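Local coordinates for lactococcal prophage ps3 protein 05 (Staphylococcus epidermidis ATCC 12228, PDB 3G8W) that probably transfers an acetyl group from acetyl-coenzyme A to a substrate not yet identified, as expected of a GNAT-family acetyltransferase, at residues I41-L44 and K45-L48; I106-Y109 and A110-Q113; K130-F133 and S134-F138. All blocks are in the same frame, centred on the assembly; numbering follows the deposited sequence.

Interaction 1 of 3, residues I41-L44 and K45-L48; sequences IDRL and KTIL
Thr46 turns its hydroxyl back onto the carbonyl of Asp42, one turn earlier in helix 41-48, a short helix of the N-terminal half of this GNAT fold. The bond from Thr46 OG1 to Asp42 O measures 2.8 Å, with the hydroxyl standing above the carbonyl plane. The same oxygen takes the backbone N-H of Thr46, also at 2.8 Å but almost straight, so two donors of one residue grip Asp42 O. Thr46 chi1 of -54° sets this up: OG1 lies beside its own backbone N, facing the preceding turn, while CG2 runs anti to that N. Around this pair the ordinary helical ladder continues, with Lys45 N on Ile41 O and Leu48 N on Leu44 O.

Further out, the faces of the helix differ. Leu44 and Leu48 are buried against Leu15 of helix 15-24, and Leu48 also meets Ile57 of strand 55-62. Ile47 rests on Trp55 and Ile57 of that strand, and Thr52 OG1 hydrogen-bonds to Thr46 O. Arg43 bends back at chi2 and lies near a bound cyclohexylaminoethanesulfonate, probably from the crystallisation liquor, its guanidinium turning one face to Thr46 OG1, which is 4.3 Å from Arg43 CZ.

Interaction 2 of 3, residues I106-Y109 and A110-Q113; sequences IIQY and AKEQ
Tyr109 chi1 of 174° puts CG anti to the backbone N and swings the ring outward from the helix, and Gln113, one turn on, folds onto it: its chi1 of -56° keeps CG beside its own N and brings that methylene over the ring. Gln113 CG sits over one face, 3.7 Å from the Tyr109 centroid and offset toward the rim, a CH-pi contact. A second bend, at chi2, turns the chain so that the amide follows above the rim near Tyr109 CE2 and CZ, its plane only 18° from the ring plane. Gln113 NE2 is there 3.4 Å from Tyr109 CE2, while Gln113 OE1 runs outward beyond the ring.

The pair lies at the C-terminal end of helix 96-112, with Gln113 just past it; this is the crossover helix of the beta-alpha-beta unit formed with strands 83-91 and 117-123. Lys111 N bonds to Ile107 O at 3.0 Å, almost straight, whereas the bond from Gln113 N to Tyr109 O is weak. Gln113 N is also held by Ala110 O at 2.8 Å.

On the inner side, Ile106 packs on Cys70 and Leu72, and Ile107 and Ala110 on Leu118. Tyr109 reaches strand 55-62, where its ring pairs edge-to-face with Phe58. On the exposed side Glu112, its CG beside its own N, runs extended alongside Gln108.

Interaction 3 of 3, residues K130-F133 and S134-F138; sequences KVFF and SSIGF
Phe133 points the edge of its ring at one face of Phe138, a T-shaped pair with centroids 5.8 Å apart and planes at 80°. Phe133 CD1 is the atom above that face, toward its rim, and Ile136 CG2 lies at the edge of the Phe138 ring, in its plane. One face of Phe133 carries Phe132 CD2 over its centre. Phe132 in turn receives Ile136 CD1 on a face, 3.9 Å from its centroid, in a CH-pi contact; with Phe132 CG anti to the backbone N (chi1 -177°), the ring projects from the helix, and the isoleucine methyl, one turn on, comes over its face.

The turn that brings Phe138 round is a Schellman motif. Phe138 N bonds to Phe133 O at 3.3 Å, and inside that loop Gly137 N makes a weak bond to Ser134 O at 3.0 Å. Gly137 N also bonds to Phe133 O, reaching it from the opposite face of the carbonyl plane to Phe138 N, and Gly137 takes the positive phi (132°) that ends helix 127-136. One residue earlier, Phe132 O accepts a hydrogen bond from Ser135 OG, 2.8 Å long, in the carbonyl plane on a lone pair.

That hydroxyl also bonds to Arg100 of helix 96-112, on which Phe132 and Ile136 pack through Asn99 and Ile103. Phe133 faces the sheet at Ile120 and Ile122 of strand 117-123, while Phe138 rests on Leu86 of strand 83-91 and meets the ring of Tyr162 in strand 153-163.

All three are local contacts between successive turns of a helix, two of them running past its C-terminal end, each with one side buried and another exposed. Interactions 2 and 3 are neighbours, their centres about 17 Å apart, and touch where Ile107 CD1 meets Ile136 CG2 at 4.1 Å; both lean on strand 117-123, one through aliphatic side chains and the other largely through phenylalanines. Interaction 1 stands apart from them, on the opposite side of the chain's centre from interaction 3, yet shares strand 55-62 with interaction 2. Their chemistry differs accordingly: a hydroxyl folded onto the backbone in 41-48, a glutamine methylene over a phenol ring in 106-113, and edge-to-face phenylalanines around a glycine C-terminal turn in 130-138.

Interaction 1 of 3, residues I41-L44 and K45-L48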
ATOM      1  N   ILE B  41      -4.642 -13.009 -14.659  1.00 67.02           N
ATOM      2  CA  ILE B  41      -3.885 -12.680 -15.870  1.00 66.69           C
ATOM      3  C   ILE B  41      -4.184 -11.244 -16.314  1.00 66.40           C
ATOM      4  O   ILE B  41      -3.419 -10.633 -17.070  1.00 66.32           O
ATOM      5  CB  ILE B  41      -4.216 -13.711 -16.995  1.00 66.60           C
ATOM      6  CG1 ILE B  41      -3.406 -14.999 -16.776  1.00 66.39           C
ATOM      7  CG2 ILE B  41      -3.963 -13.133 -18.392  1.00 66.45           C
ATOM      8  CD1 ILE B  41      -4.080 -16.267 -17.264  1.00 66.43           C
ATOM      9  N   ASP B  42      -5.303 -10.717 -15.825  1.00 65.86           N
ATOM     10  CA  ASP B  42      -5.689  -9.331 -16.053  1.00 65.43           C
ATOM     11  C   ASP B  42      -4.691  -8.376 -15.390  1.00 64.86           C
ATOM     12  O   ASP B  42      -4.022  -7.607 -16.090  1.00 65.13           O
ATOM     13  CB  ASP B  42      -7.112  -9.076 -15.536  1.00 66.17           C
ATOM     14  CG  ASP B  42      -8.007 -10.312 -15.637  1.00 66.92           C
ATOM     15  OD1 ASP B  42      -8.946 -10.326 -16.477  1.00 66.48           O
ATOM     16  OD2 ASP B  42      -7.754 -11.275 -14.873  1.00 67.33           O
ATOM     17  N   ARG B  43      -4.574  -8.452 -14.056  1.00 63.24           N
ATOM     18  CA  ARG B  43      -3.681  -7.589 -13.276  1.00 62.03           C
ATOM     19  C   ARG B  43      -2.274  -7.620 -13.850  1.00 60.46           C
ATOM     20  O   ARG B  43      -1.538  -6.631 -13.802  1.00 59.92           O
ATOM     21  CB  ARG B  43      -3.652  -8.032 -11.797  1.00 63.21           C
ATOM     22  CG  ARG B  43      -3.365  -6.927 -10.736  1.00 63.88           C
ATOM     23  CD  ARG B  43      -4.426  -5.778 -10.732  1.00 64.84           C
ATOM     24  NE  ARG B  43      -5.635  -6.104 -11.513  1.00 65.59           N
ATOM     25  CZ  ARG B  43      -6.589  -5.239 -11.878  1.00 65.82           C
ATOM     26  NH1 ARG B  43      -7.631  -5.662 -12.594  1.00 65.27           N
ATOM     27  NH2 ARG B  43      -6.512  -3.956 -11.533  1.00 65.94           N
ATOM     28  N   LEU B  44      -1.923  -8.770 -14.411  1.00 58.39           N
ATOM     29  CA  LEU B  44      -0.595  -9.005 -14.928  1.00 56.52           C
ATOM     30  C   LEU B  44      -0.388  -8.189 -16.186  1.00 54.99           C
ATOM     31  O   LEU B  44       0.562  -7.412 -16.294  1.00 53.85           O
ATOM     32  CB  LEU B  44      -0.434 -10.489 -15.232  1.00 56.62           C
ATOM     33  CG  LEU B  44       0.753 -11.161 -14.554  1.00 56.29           C
ATOM     34  CD1 LEU B  44       0.473 -11.391 -13.068  1.00 56.26           C
ATOM     35  CD2 LEU B  44       1.042 -12.463 -15.250  1.00 56.07           C
ATOM     36  N   LYS B  45      -1.309  -8.373 -17.125  1.00 54.27           N
ATOM     37  CA  LYS B  45      -1.312  -7.651 -18.393  1.00 53.15           C
ATOM     38  C   LYS B  45      -1.351  -6.150 -18.100  1.00 52.51           C
ATOM     39  O   LYS B  45      -0.657  -5.358 -18.748  1.00 52.42           O
ATOM     40  CB  LYS B  45      -2.511  -8.091 -19.230  1.00 52.45           C
ATOM     41  CG  LYS B  45      -2.159  -8.607 -20.613  1.00 51.85           C
ATOM     42  CD  LYS B  45      -3.215  -9.593 -21.090  1.00 51.32           C
ATOM     43  CE  LYS B  45      -2.852 -10.196 -22.430  1.00 51.07           C
ATOM     44  NZ  LYS B  45      -3.841 -11.221 -22.850  1.00 50.86           N
ATOM     45  N   THR B  46      -2.151  -5.786 -17.099  1.00 51.68           N
ATOM     46  CA  THR B  46      -2.176  -4.438 -16.556  1.00 51.72           C
ATOM     47  C   THR B  46      -0.757  -3.999 -16.186  1.00 51.76           C
ATOM     48  O   THR B  46      -0.233  -3.051 -16.776  1.00 51.81           O
ATOM     49  CB  THR B  46      -3.102  -4.348 -15.304  1.00 51.75           C
ATOM     50  OG1 THR B  46      -4.406  -4.855 -15.617  1.00 52.02           O
ATOM     51  CG2 THR B  46      -3.230  -2.920 -14.807  1.00 51.55           C
ATOM     52  N   ILE B  47      -0.132  -4.714 -15.243  1.00 51.28           N
ATOM     53  CA  ILE B  47       1.183  -4.343 -14.734  1.00 50.83           C
ATOM     54  C   ILE B  47       2.205  -4.254 -15.864  1.00 50.73           C
ATOM     55  O   ILE B  47       2.993  -3.310 -15.929  1.00 50.67           O
ATOM     56  CB  ILE B  47       1.668  -5.309 -13.627  1.00 51.01           C
ATOM     57  CG1 ILE B  47       0.658  -5.371 -12.472  1.00 50.95           C
ATOM     58  CG2 ILE B  47       3.032  -4.873 -13.086  1.00 51.19           C
ATOM     59  CD1 ILE B  47       0.843  -6.561 -11.521  1.00 49.78           C
ATOM     60  N   LEU B  48       2.146  -5.222 -16.771  1.00 50.86           N
ATOM     61  CA  LEU B  48       3.097  -5.337 -17.873  1.00 51.69           C
ATOM     62  C   LEU B  48       3.045  -4.196 -18.907  1.00 53.19           C
ATOM     63  O   LEU B  48       4.037  -3.940 -19.614  1.00 52.87           O
ATOM     64  CB  LEU B  48       2.914  -6.689 -18.564  1.00 50.80           C
ATOM     65  CG  LEU B  48       3.482  -7.901 -17.837  1.00 50.16           C
ATOM     66  CD1 LEU B  48       2.843  -9.161 -18.356  1.00 50.01           C
ATOM     67  CD2 LEU B  48       4.993  -7.952 -18.000  1.00 49.90           C
TER

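Interaction 2 of 3, residues I106-Y109 and A110-Q113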
ATOM      1  N   ILE B 106      17.462  -2.389 -10.486  1.00 44.78           N
ATOM      2  CA  ILE B 106      16.211  -1.813 -10.025  1.00 44.65           C
ATOM      3  C   ILE B 106      16.490  -0.638  -9.109  1.00 44.42           C
ATOM      4  O   ILE B 106      15.762   0.339  -9.135  1.00 44.45           O
ATOM      5  CB  ILE B 106      15.279  -2.851  -9.372  1.00 44.85           C
ATOM      6  CG1 ILE B 106      14.845  -3.909 -10.405  1.00 44.63           C
ATOM      7  CG2 ILE B 106      14.077  -2.160  -8.758  1.00 44.75           C
ATOM      8  CD1 ILE B 106      13.836  -4.929  -9.863  1.00 44.78           C
ATOM      9  N   ILE B 107      17.563  -0.711  -8.334  1.00 44.63           N
ATOM     10  CA  ILE B 107      17.931   0.424  -7.503  1.00 45.29           C
ATOM     11  C   ILE B 107      18.327   1.616  -8.366  1.00 45.93           C
ATOM     12  O   ILE B 107      17.872   2.743  -8.125  1.00 46.80           O
ATOM     13  CB  ILE B 107      19.021   0.081  -6.477  1.00 44.98           C
ATOM     14  CG1 ILE B 107      18.458  -0.890  -5.434  1.00 44.60           C
ATOM     15  CG2 ILE B 107      19.487   1.336  -5.779  1.00 44.70           C
ATOM     16  CD1 ILE B 107      19.466  -1.351  -4.407  1.00 44.73           C
ATOM     17  N   GLN B 108      19.131   1.369  -9.397  1.00 46.02           N
ATOM     18  CA  GLN B 108      19.577   2.454 -10.253  1.00 45.75           C
ATOM     19  C   GLN B 108      18.403   3.145 -10.929  1.00 45.18           C
ATOM     20  O   GLN B 108      18.395   4.367 -11.059  1.00 44.76           O
ATOM     21  CB  GLN B 108      20.598   1.981 -11.288  1.00 46.54           C
ATOM     22  CG  GLN B 108      21.493   3.114 -11.843  1.00 47.06           C
ATOM     23  CD  GLN B 108      22.246   3.873 -10.734  1.00 47.62           C
ATOM     24  OE1 GLN B 108      22.473   3.345  -9.636  1.00 47.64           O
ATOM     25  NE2 GLN B 108      22.628   5.112 -11.020  1.00 47.43           N
ATOM     26  N   TYR B 109      17.420   2.356 -11.349  1.00 44.55           N
ATOM     27  CA  TYR B 109      16.214   2.884 -11.950  1.00 44.72           C
ATOM     28  C   TYR B 109      15.435   3.762 -10.952  1.00 46.34           C
ATOM     29  O   TYR B 109      14.960   4.859 -11.309  1.00 45.62           O
ATOM     30  CB  TYR B 109      15.336   1.742 -12.437  1.00 43.93           C
ATOM     31  CG  TYR B 109      13.999   2.217 -12.950  1.00 45.03           C
ATOM     32  CD1 TYR B 109      12.867   2.235 -12.117  1.00 44.87           C
ATOM     33  CD2 TYR B 109      13.862   2.679 -14.275  1.00 44.99           C
ATOM     34  CE1 TYR B 109      11.635   2.676 -12.596  1.00 45.30           C
ATOM     35  CE2 TYR B 109      12.640   3.125 -14.762  1.00 44.90           C
ATOM     36  CZ  TYR B 109      11.536   3.117 -13.924  1.00 45.88           C
ATOM     37  OH  TYR B 109      10.335   3.556 -14.418  1.00 46.72           O
ATOM     38  N   ALA B 110      15.306   3.265  -9.713  1.00 47.27           N
ATOM     39  CA  ALA B 110      14.612   3.982  -8.637  1.00 48.49           C
ATOM     40  C   ALA B 110      15.193   5.381  -8.485  1.00 49.56           C
ATOM     41  O   ALA B 110      14.454   6.367  -8.612  1.00 49.32           O
ATOM     42  CB  ALA B 110      14.688   3.224  -7.316  1.00 46.79           C
ATOM     43  N   LYS B 111      16.507   5.448  -8.230  1.00 50.10           N
ATOM     44  CA  LYS B 111      17.234   6.713  -8.132  1.00 50.39           C
ATOM     45  C   LYS B 111      16.849   7.631  -9.283  1.00 50.56           C
ATOM     46  O   LYS B 111      16.571   8.804  -9.072  1.00 51.53           O
ATOM     47  CB  LYS B 111      18.751   6.494  -8.175  1.00 51.10           C
ATOM     48  CG  LYS B 111      19.380   5.759  -6.993  1.00 52.27           C
ATOM     49  CD  LYS B 111      20.822   6.238  -6.746  1.00 52.40           C
ATOM     50  CE  LYS B 111      20.827   7.739  -6.350  1.00 53.17           C
ATOM     51  NZ  LYS B 111      22.178   8.366  -6.154  1.00 53.21           N
ATOM     52  N   GLU B 112      16.822   7.082 -10.498  1.00 50.31           N
ATOM     53  CA  GLU B 112      16.613   7.869 -11.714  1.00 50.02           C
ATOM     54  C   GLU B 112      15.160   8.326 -11.864  1.00 49.07           C
ATOM     55  O   GLU B 112      14.850   9.182 -12.674  1.00 49.49           O
ATOM     56  CB  GLU B 112      17.108   7.103 -12.963  1.00 50.78           C
ATOM     57  CG  GLU B 112      18.631   6.808 -12.980  1.00 51.59           C
ATOM     58  CD  GLU B 112      19.066   5.760 -14.023  1.00 51.80           C
ATOM     59  OE1 GLU B 112      18.976   6.026 -15.230  1.00 51.87           O
ATOM     60  OE2 GLU B 112      19.533   4.668 -13.634  1.00 52.78           O
ATOM     61  N   GLN B 113      14.272   7.767 -11.064  1.00 48.42           N
ATOM     62  CA  GLN B 113      12.903   8.250 -11.008  1.00 47.65           C
ATOM     63  C   GLN B 113      12.690   9.106  -9.785  1.00 47.03           C
ATOM     64  O   GLN B 113      11.554   9.437  -9.458  1.00 47.56           O
ATOM     65  CB  GLN B 113      11.930   7.079 -10.940  1.00 48.46           C
ATOM     66  CG  GLN B 113      12.062   6.090 -12.069  1.00 49.24           C
ATOM     67  CD  GLN B 113      11.798   6.721 -13.410  1.00 49.63           C
ATOM     68  OE1 GLN B 113      10.795   7.421 -13.598  1.00 49.83           O
ATOM     69  NE2 GLN B 113      12.695   6.479 -14.355  1.00 49.31           N
TER

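Interaction 3 of 3, residues K130-F133 and S134-F138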
ATOM      1  N   LYS B 130      15.813 -12.726   3.699  1.00 42.26           N
ATOM      2  CA  LYS B 130      16.215 -11.709   4.664  1.00 42.71           C
ATOM      3  C   LYS B 130      17.702 -11.442   4.550  1.00 41.72           C
ATOM      4  O   LYS B 130      18.132 -10.288   4.501  1.00 41.67           O
ATOM      5  CB  LYS B 130      15.852 -12.112   6.099  1.00 45.81           C
ATOM      6  CG  LYS B 130      14.496 -11.503   6.577  1.00 49.04           C
ATOM      7  CD  LYS B 130      14.556 -11.092   8.066  1.00 51.18           C
ATOM      8  CE  LYS B 130      13.900 -12.154   8.954  1.00 52.43           C
ATOM      9  NZ  LYS B 130      12.394 -12.074   8.822  1.00 53.17           N
ATOM     10  N   VAL B 131      18.467 -12.534   4.498  1.00 39.70           N
ATOM     11  CA  VAL B 131      19.902 -12.505   4.285  1.00 37.68           C
ATOM     12  C   VAL B 131      20.277 -11.860   2.930  1.00 38.48           C
ATOM     13  O   VAL B 131      21.136 -10.971   2.858  1.00 39.70           O
ATOM     14  CB  VAL B 131      20.505 -13.924   4.374  1.00 35.11           C
ATOM     15  CG1 VAL B 131      21.986 -13.875   4.091  1.00 32.98           C
ATOM     16  CG2 VAL B 131      20.240 -14.520   5.732  1.00 32.96           C
ATOM     17  N   PHE B 132      19.642 -12.296   1.855  1.00 37.38           N
ATOM     18  CA  PHE B 132      19.910 -11.666   0.592  1.00 37.16           C
ATOM     19  C   PHE B 132      19.691 -10.138   0.625  1.00 38.54           C
ATOM     20  O   PHE B 132      20.631  -9.368   0.371  1.00 37.73           O
ATOM     21  CB  PHE B 132      19.096 -12.315  -0.506  1.00 35.96           C
ATOM     22  CG  PHE B 132      19.380 -11.763  -1.864  1.00 35.81           C
ATOM     23  CD1 PHE B 132      20.589 -12.035  -2.492  1.00 34.78           C
ATOM     24  CD2 PHE B 132      18.422 -10.967  -2.516  1.00 35.68           C
ATOM     25  CE1 PHE B 132      20.850 -11.520  -3.750  1.00 36.87           C
ATOM     26  CE2 PHE B 132      18.669 -10.428  -3.789  1.00 36.33           C
ATOM     27  CZ  PHE B 132      19.874 -10.702  -4.423  1.00 36.78           C
ATOM     28  N   PHE B 133      18.474  -9.696   0.954  1.00 39.60           N
ATOM     29  CA  PHE B 133      18.146  -8.263   0.801  1.00 40.62           C
ATOM     30  C   PHE B 133      18.888  -7.451   1.803  1.00 39.73           C
ATOM     31  O   PHE B 133      19.193  -6.284   1.607  1.00 40.80           O
ATOM     32  CB  PHE B 133      16.643  -8.000   0.877  1.00 40.47           C
ATOM     33  CG  PHE B 133      15.926  -8.459  -0.350  1.00 41.69           C
ATOM     34  CD1 PHE B 133      15.919  -7.658  -1.499  1.00 41.41           C
ATOM     35  CD2 PHE B 133      15.308  -9.716  -0.383  1.00 41.41           C
ATOM     36  CE1 PHE B 133      15.295  -8.088  -2.670  1.00 42.18           C
ATOM     37  CE2 PHE B 133      14.663 -10.156  -1.529  1.00 42.01           C
ATOM     38  CZ  PHE B 133      14.652  -9.345  -2.688  1.00 42.38           C
ATOM     39  N   SER B 134      19.205  -8.116   2.881  1.00 38.59           N
ATOM     40  CA  SER B 134      19.881  -7.486   3.945  1.00 37.26           C
ATOM     41  C   SER B 134      21.304  -7.213   3.466  1.00 37.24           C
ATOM     42  O   SER B 134      21.889  -6.160   3.727  1.00 37.23           O
ATOM     43  CB  SER B 134      19.834  -8.438   5.092  1.00 35.95           C
ATOM     44  OG  SER B 134      20.782  -8.059   6.004  1.00 37.49           O
ATOM     45  N   SER B 135      21.834  -8.155   2.705  1.00 37.79           N
ATOM     46  CA  SER B 135      23.196  -8.058   2.229  1.00 37.27           C
ATOM     47  C   SER B 135      23.275  -6.972   1.172  1.00 38.53           C
ATOM     48  O   SER B 135      24.352  -6.466   0.867  1.00 39.12           O
ATOM     49  CB  SER B 135      23.628  -9.382   1.649  1.00 36.08           C
ATOM     50  OG  SER B 135      23.412  -9.403   0.266  1.00 35.44           O
ATOM     51  N   ILE B 136      22.131  -6.603   0.620  1.00 38.72           N
ATOM     52  CA  ILE B 136      22.105  -5.527  -0.337  1.00 40.44           C
ATOM     53  C   ILE B 136      22.120  -4.137   0.342  1.00 41.77           C
ATOM     54  O   ILE B 136      22.639  -3.174  -0.224  1.00 43.02           O
ATOM     55  CB  ILE B 136      20.962  -5.732  -1.337  1.00 40.68           C
ATOM     56  CG1 ILE B 136      21.430  -6.734  -2.380  1.00 40.84           C
ATOM     57  CG2 ILE B 136      20.541  -4.444  -1.986  1.00 40.09           C
ATOM     58  CD1 ILE B 136      20.302  -7.449  -3.021  1.00 42.27           C
ATOM     59  N   GLY B 137      21.601  -4.045   1.564  1.00 41.70           N
ATOM     60  CA  GLY B 137      21.670  -2.796   2.326  1.00 41.09           C
ATOM     61  C   GLY B 137      20.346  -2.392   2.950  1.00 41.31           C
ATOM     62  O   GLY B 137      20.234  -1.317   3.535  1.00 39.90           O
ATOM     63  N   PHE B 138      19.353  -3.273   2.828  1.00 41.32           N
ATOM     64  CA  PHE B 138      18.069  -3.080   3.438  1.00 41.82           C
ATOM     65  C   PHE B 138      18.205  -3.282   4.923  1.00 42.90           C
ATOM     66  O   PHE B 138      19.089  -3.996   5.384  1.00 44.65           O
ATOM     67  CB  PHE B 138      17.076  -4.069   2.868  1.00 41.00           C
ATOM     68  CG  PHE B 138      16.573  -3.721   1.494  1.00 39.98           C
ATOM     69  CD1 PHE B 138      15.266  -3.302   1.314  1.00 40.39           C
ATOM     70  CD2 PHE B 138      17.381  -3.866   0.374  1.00 40.31           C
ATOM     71  CE1 PHE B 138      14.764  -3.019   0.016  1.00 41.22           C
ATOM     72  CE2 PHE B 138      16.895  -3.586  -0.941  1.00 39.87           C
ATOM     73  CZ  PHE B 138      15.597  -3.170  -1.118  1.00 40.05           C
TER